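Local coordinates for RagB/SusD family nutrient uptake outer membrane protein (Bacteroides thetaiotaomicron, PDB 7KV2) that probably binds beta-glucans at the outer membrane of this gut bacterium as a SusD-family surface glycan-binding protein, at residues A[329-341]-A[430-442]. Numbering follows the deposited sequence.
Sequences YERYSNNDTRRNA and NLVHKRAGLVTEI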
loop_
_atom_site.group_PDB
_atom_site.type_symbol
_atom_site.label_atom_id
_atom_site.label_comp_id
_atom_site.label_asym_id
_atom_site.label_seq_id
_atom_site.Cartn_x
_atom_site.Cartn_y
_atom_site.Cartn_z
ATOM N N TYR A 329 -18.065 7.813 -4.183
ATOM C CA TYR A 329 -18.304 9.278 -4.235
ATOM C C TYR A 329 -19.512 9.676 -3.360
ATOM O O TYR A 329 -19.435 10.706 -2.591
ATOM C CB TYR A 329 -18.529 9.703 -5.669
ATOM C CG TYR A 329 -18.877 11.159 -5.806
ATOM C CD1 TYR A 329 -17.896 12.118 -5.939
ATOM C CD2 TYR A 329 -20.205 11.560 -5.875
ATOM C CE1 TYR A 329 -18.232 13.451 -6.143
ATOM C CE2 TYR A 329 -20.551 12.892 -6.041
ATOM C CZ TYR A 329 -19.561 13.843 -6.173
ATOM O OH TYR A 329 -19.933 15.158 -6.348
ATOM N N GLU A 330 -20.588 8.899 -3.443
ATOM C CA GLU A 330 -21.873 9.179 -2.735
ATOM C C GLU A 330 -21.782 8.977 -1.224
ATOM O O GLU A 330 -22.629 9.535 -0.552
ATOM C CB GLU A 330 -22.984 8.272 -3.269
ATOM C CG GLU A 330 -23.310 8.571 -4.697
ATOM C CD GLU A 330 -24.400 7.690 -5.298
ATOM O OE1 GLU A 330 -24.571 6.527 -4.831
ATOM O OE2 GLU A 330 -25.003 8.164 -6.290
ATOM N N ARG A 331 -20.790 8.261 -0.676
ATOM C CA ARG A 331 -20.753 7.990 0.787
ATOM C C ARG A 331 -20.220 9.226 1.521
ATOM O O ARG A 331 -20.512 9.347 2.730
ATOM C CB ARG A 331 -20.038 6.666 1.091
ATOM C CG ARG A 331 -18.568 6.723 1.488
ATOM C CD ARG A 331 -18.031 5.382 2.034
ATOM N NE ARG A 331 -18.351 4.265 1.121
ATOM C CZ ARG A 331 -17.512 3.751 0.200
ATOM N NH1 ARG A 331 -16.292 4.242 0.036
ATOM N NH2 ARG A 331 -17.900 2.740 -0.560
ATOM N N TYR A 332 -19.572 10.167 0.826
ATOM C CA TYR A 332 -19.020 11.418 1.401
ATOM C C TYR A 332 -20.086 12.503 1.556
ATOM O O TYR A 332 -20.877 12.722 0.633
ATOM C CB TYR A 332 -17.890 11.993 0.528
ATOM C CG TYR A 332 -16.637 11.155 0.573
ATOM C CD1 TYR A 332 -15.762 11.207 1.657
ATOM C CD2 TYR A 332 -16.390 10.201 -0.413
ATOM C CE1 TYR A 332 -14.622 10.395 1.713
ATOM C CE2 TYR A 332 -15.250 9.418 -0.373
ATOM C CZ TYR A 332 -14.370 9.481 0.708
ATOM O OH TYR A 332 -13.276 8.627 0.774
ATOM N N SER A 333 -20.004 13.230 2.663
ATOM C CA SER A 333 -20.649 14.555 2.833
ATOM C C SER A 333 -20.033 15.564 1.843
ATOM O O SER A 333 -18.846 15.434 1.483
ATOM C CB SER A 333 -20.572 14.947 4.285
ATOM O OG SER A 333 -20.709 16.332 4.454
ATOM N N ASN A 334 -20.837 16.518 1.338
ATOM C CA ASN A 334 -20.451 17.601 0.386
ATOM C C ASN A 334 -19.246 18.429 0.869
ATOM O O ASN A 334 -18.517 18.976 0.023
ATOM C CB ASN A 334 -21.576 18.644 0.200
ATOM C CG ASN A 334 -22.724 18.116 -0.618
ATOM O OD1 ASN A 334 -22.513 17.431 -1.622
ATOM N ND2 ASN A 334 -23.936 18.406 -0.176
ATOM N N ASN A 335 -19.065 18.558 2.163
ATOM C CA ASN A 335 -17.968 19.384 2.738
ATOM C C ASN A 335 -16.819 18.487 3.238
ATOM O O ASN A 335 -15.897 19.037 3.867
ATOM C CB ASN A 335 -18.487 20.249 3.878
ATOM C CG ASN A 335 -19.067 19.372 4.957
ATOM O OD1 ASN A 335 -19.796 18.435 4.647
ATOM N ND2 ASN A 335 -18.732 19.651 6.194
ATOM N N ASP A 336 -16.862 17.175 2.981
ATOM C CA ASP A 336 -15.703 16.290 3.223
ATOM C C ASP A 336 -14.703 16.551 2.082
ATOM O O ASP A 336 -15.009 16.163 0.881
ATOM C CB ASP A 336 -16.133 14.833 3.347
ATOM C CG ASP A 336 -15.081 13.926 3.945
ATOM O OD1 ASP A 336 -13.848 14.161 3.644
ATOM O OD2 ASP A 336 -15.470 13.003 4.718
ATOM N N THR A 337 -13.561 17.158 2.397
ATOM C CA THR A 337 -12.523 17.498 1.378
ATOM C C THR A 337 -11.980 16.202 0.733
ATOM O O THR A 337 -11.357 16.280 -0.357
ATOM C CB THR A 337 -11.379 18.332 1.967
ATOM O OG1 THR A 337 -10.752 17.558 3.007
ATOM C CG2 THR A 337 -11.875 19.682 2.453
ATOM N N ARG A 338 -12.104 15.080 1.433
ATOM C CA ARG A 338 -11.604 13.773 0.921
ATOM C C ARG A 338 -12.397 13.334 -0.311
ATOM O O ARG A 338 -11.881 12.501 -1.079
ATOM C CB ARG A 338 -11.626 12.708 2.000
ATOM C CG ARG A 338 -10.763 13.087 3.186
ATOM C CD ARG A 338 -10.871 12.071 4.278
ATOM N NE ARG A 338 -12.186 12.157 4.945
ATOM C CZ ARG A 338 -12.454 11.690 6.162
ATOM N NH1 ARG A 338 -11.524 11.071 6.883
ATOM N NH2 ARG A 338 -13.676 11.877 6.664
ATOM N N ARG A 339 -13.627 13.804 -0.487
ATOM C CA ARG A 339 -14.471 13.307 -1.584
ATOM C C ARG A 339 -13.764 13.676 -2.893
ATOM O O ARG A 339 -13.524 12.776 -3.710
ATOM C CB ARG A 339 -15.872 13.912 -1.583
ATOM C CG ARG A 339 -16.754 13.329 -2.670
ATOM C CD ARG A 339 -18.165 13.882 -2.605
ATOM N NE ARG A 339 -18.140 15.246 -3.140
ATOM C CZ ARG A 339 -19.203 16.022 -3.222
ATOM N NH1 ARG A 339 -20.369 15.561 -2.820
ATOM N NH2 ARG A 339 -19.109 17.242 -3.733
ATOM N N ASN A 340 -13.470 14.955 -3.121
ATOM C CA ASN A 340 -12.840 15.354 -4.404
ATOM C C ASN A 340 -11.359 14.968 -4.453
ATOM O O ASN A 340 -10.862 14.722 -5.594
ATOM C CB ASN A 340 -13.124 16.816 -4.748
ATOM C CG ASN A 340 -14.607 17.063 -4.911
ATOM O OD1 ASN A 340 -15.426 16.146 -4.814
ATOM N ND2 ASN A 340 -14.966 18.322 -5.075
ATOM N N ALA A 341 -10.696 14.790 -3.303
ATOM C CA ALA A 341 -9.278 14.400 -3.284
ATOM C C ALA A 341 -9.161 12.906 -3.623
ATOM O O ALA A 341 -8.048 12.458 -3.949
ATOM C CB ALA A 341 -8.659 14.653 -1.951
ATOM N N ASN A 430 -11.497 12.539 16.050
ATOM C CA ASN A 430 -12.067 13.793 15.529
ATOM C C ASN A 430 -10.961 14.661 14.956
ATOM O O ASN A 430 -11.305 15.513 14.140
ATOM C CB ASN A 430 -12.999 14.453 16.546
ATOM C CG ASN A 430 -14.296 13.676 16.606
ATOM O OD1 ASN A 430 -15.131 13.777 15.698
ATOM N ND2 ASN A 430 -14.429 12.844 17.615
ATOM N N LEU A 431 -9.683 14.447 15.297
ATOM C CA LEU A 431 -8.596 15.235 14.630
ATOM C C LEU A 431 -8.616 14.894 13.130
ATOM O O LEU A 431 -8.583 15.813 12.285
ATOM C CB LEU A 431 -7.249 14.902 15.255
ATOM C CG LEU A 431 -6.929 15.604 16.579
ATOM C CD1 LEU A 431 -5.624 15.077 17.127
ATOM C CD2 LEU A 431 -6.864 17.102 16.391
ATOM N N VAL A 432 -8.789 13.623 12.837
ATOM C CA VAL A 432 -8.912 13.106 11.450
ATOM C C VAL A 432 -10.232 13.563 10.806
ATOM O O VAL A 432 -10.215 14.074 9.636
ATOM C CB VAL A 432 -8.752 11.575 11.394
ATOM C CG1 VAL A 432 -8.984 11.066 9.984
ATOM C CG2 VAL A 432 -7.384 11.156 11.899
ATOM N N HIS A 433 -11.371 13.358 11.479
ATOM C CA HIS A 433 -12.720 13.715 10.976
ATOM C C HIS A 433 -12.759 15.206 10.630
ATOM O O HIS A 433 -13.248 15.601 9.527
ATOM C CB HIS A 433 -13.742 13.287 12.064
ATOM C CG HIS A 433 -15.163 13.250 11.633
ATOM N ND1 HIS A 433 -15.696 12.165 10.973
ATOM C CD2 HIS A 433 -16.178 14.135 11.830
ATOM C CE1 HIS A 433 -16.984 12.375 10.758
ATOM N NE2 HIS A 433 -17.312 13.597 11.255
ATOM N N LYS A 434 -12.229 16.029 11.529
ATOM C CA LYS A 434 -12.332 17.504 11.381
ATOM C C LYS A 434 -11.280 18.014 10.404
ATOM O O LYS A 434 -11.556 19.011 9.761
ATOM C CB LYS A 434 -12.280 18.206 12.740
ATOM C CG LYS A 434 -13.548 17.977 13.548
ATOM C CD LYS A 434 -13.823 19.071 14.549
ATOM C CE LYS A 434 -12.686 19.194 15.531
ATOM N NZ LYS A 434 -13.138 19.817 16.798
ATOM N N ARG A 435 -10.156 17.317 10.231
ATOM C CA ARG A 435 -9.151 17.747 9.233
ATOM C C ARG A 435 -9.828 17.720 7.856
ATOM O O ARG A 435 -9.557 18.616 7.076
ATOM C CB ARG A 435 -7.895 16.875 9.265
ATOM C CG ARG A 435 -6.820 17.341 8.293
ATOM C CD ARG A 435 -6.966 16.647 6.940
ATOM N NE ARG A 435 -6.613 15.229 6.989
ATOM C CZ ARG A 435 -5.385 14.694 6.955
ATOM N NH1 ARG A 435 -4.310 15.452 6.933
ATOM N NH2 ARG A 435 -5.233 13.375 7.000
ATOM N N ALA A 436 -10.736 16.775 7.623
ATOM C CA ALA A 436 -11.460 16.613 6.338
ATOM C C ALA A 436 -12.554 17.668 6.109
ATOM O O ALA A 436 -13.206 17.618 5.045
ATOM C CB ALA A 436 -12.013 15.223 6.273
ATOM N N GLY A 437 -12.729 18.625 7.024
ATOM C CA GLY A 437 -13.712 19.717 6.869
ATOM C C GLY A 437 -15.058 19.403 7.514
ATOM O O GLY A 437 -15.992 20.207 7.303
ATOM N N LEU A 438 -15.194 18.311 8.261
ATOM C CA LEU A 438 -16.514 17.872 8.790
ATOM C C LEU A 438 -16.736 18.636 10.101
ATOM O O LEU A 438 -15.791 18.763 10.918
ATOM C CB LEU A 438 -16.581 16.353 8.998
ATOM C CG LEU A 438 -16.470 15.523 7.714
ATOM C CD1 LEU A 438 -16.459 14.060 8.016
ATOM C CD2 LEU A 438 -17.596 15.834 6.760
ATOM N N VAL A 439 -17.921 19.195 10.292
ATOM C CA VAL A 439 -18.141 20.041 11.507
ATOM C C VAL A 439 -18.666 19.154 12.641
ATOM O O VAL A 439 -18.386 19.479 13.802
ATOM C CB VAL A 439 -19.055 21.244 11.229
ATOM C CG1 VAL A 439 -18.528 22.098 10.086
ATOM C CG2 VAL A 439 -20.486 20.833 10.989
ATOM N N THR A 440 -19.396 18.078 12.350
ATOM C CA THR A 440 -20.017 17.238 13.412
ATOM C C THR A 440 -18.960 16.300 13.983
ATOM O O THR A 440 -18.424 15.493 13.200
ATOM C CB THR A 440 -21.216 16.415 12.919
ATOM O OG1 THR A 440 -22.180 17.329 12.420
ATOM C CG2 THR A 440 -21.837 15.544 13.990
ATOM N N GLU A 441 -18.733 16.333 15.296
ATOM C CA GLU A 441 -17.863 15.361 16.006
ATOM C C GLU A 441 -18.606 14.041 16.168
ATOM O O GLU A 441 -19.861 14.047 16.181
ATOM C CB GLU A 441 -17.350 15.920 17.320
ATOM C CG GLU A 441 -16.365 17.042 17.096
ATOM C CD GLU A 441 -15.859 17.734 18.346
ATOM O OE1 GLU A 441 -16.090 17.191 19.461
ATOM O OE2 GLU A 441 -15.253 18.832 18.183
ATOM N N ILE A 442 -17.865 12.935 16.160
ATOM C CA ILE A 442 -18.441 11.571 16.239
ATOM C C ILE A 442 -17.823 10.861 17.433
ATOM O O ILE A 442 -16.684 11.172 17.823
ATOM C CB ILE A 442 -18.246 10.821 14.907
ATOM C CG1 ILE A 442 -16.792 10.872 14.414
ATOM C CG2 ILE A 442 -19.210 11.381 13.866
ATOM C CD1 ILE A 442 -16.522 9.948 13.247
HETATM O O HOH W 1 -8.876 19.106 4.400
#
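The carbonyl oxygen of Ala436 is where the two segments lock: Thr337 N donates to Ala436 O over 2.7 Å, nearly straight at 173° and in the carbonyl plane. Asp336 CA adds a C-H...O contact to the same oxygen at 3.4 Å. Thr337 OG1 also lies close to it, and a water joins that hydroxyl to Arg435 O, the water donating to the carbonyl.

Beside this bond, the Ala436 methyl lies over one face of the Arg338 guanidinium, Ala436 CB standing 3.3 Å from Arg338 NE and off toward the rim. Arg338 bends at chi3 (-72°), which brings the group round side-on to Asp336: NE meets the syn lone pair of OD1, while NH2 reaches OD2 at 2.9 Å in a salt bridge. Asp336 OD1 accepts from Arg338 N as well, so one carboxylate both caps helix 337-342 and helps fix the guanidinium's rotation. NH1 makes salt bridges to Glu452 and Glu456 of helix 446-456. Leu438 slants across the carboxylate, its CD1 3.6 Å from Asp336 OD2 and its CD2 against Asp336 CB. An alanine in place of Asp336 would probably leave Arg338 N without its capping acceptor and NE and NH2 without their carboxylate, with the glutamates left to hold NH1.

At the outer margin, Asn335 ND2 makes a weak bond to Gly437 O, 3.0 Å long and bent to 123°. Gly437, at positive phi, has no CB to press on Asn335 O or Ala436 O. The arrangement joins an Asp-capped helix start to the Schellman motif ending helix 425-435, within the helical SusD-family fold.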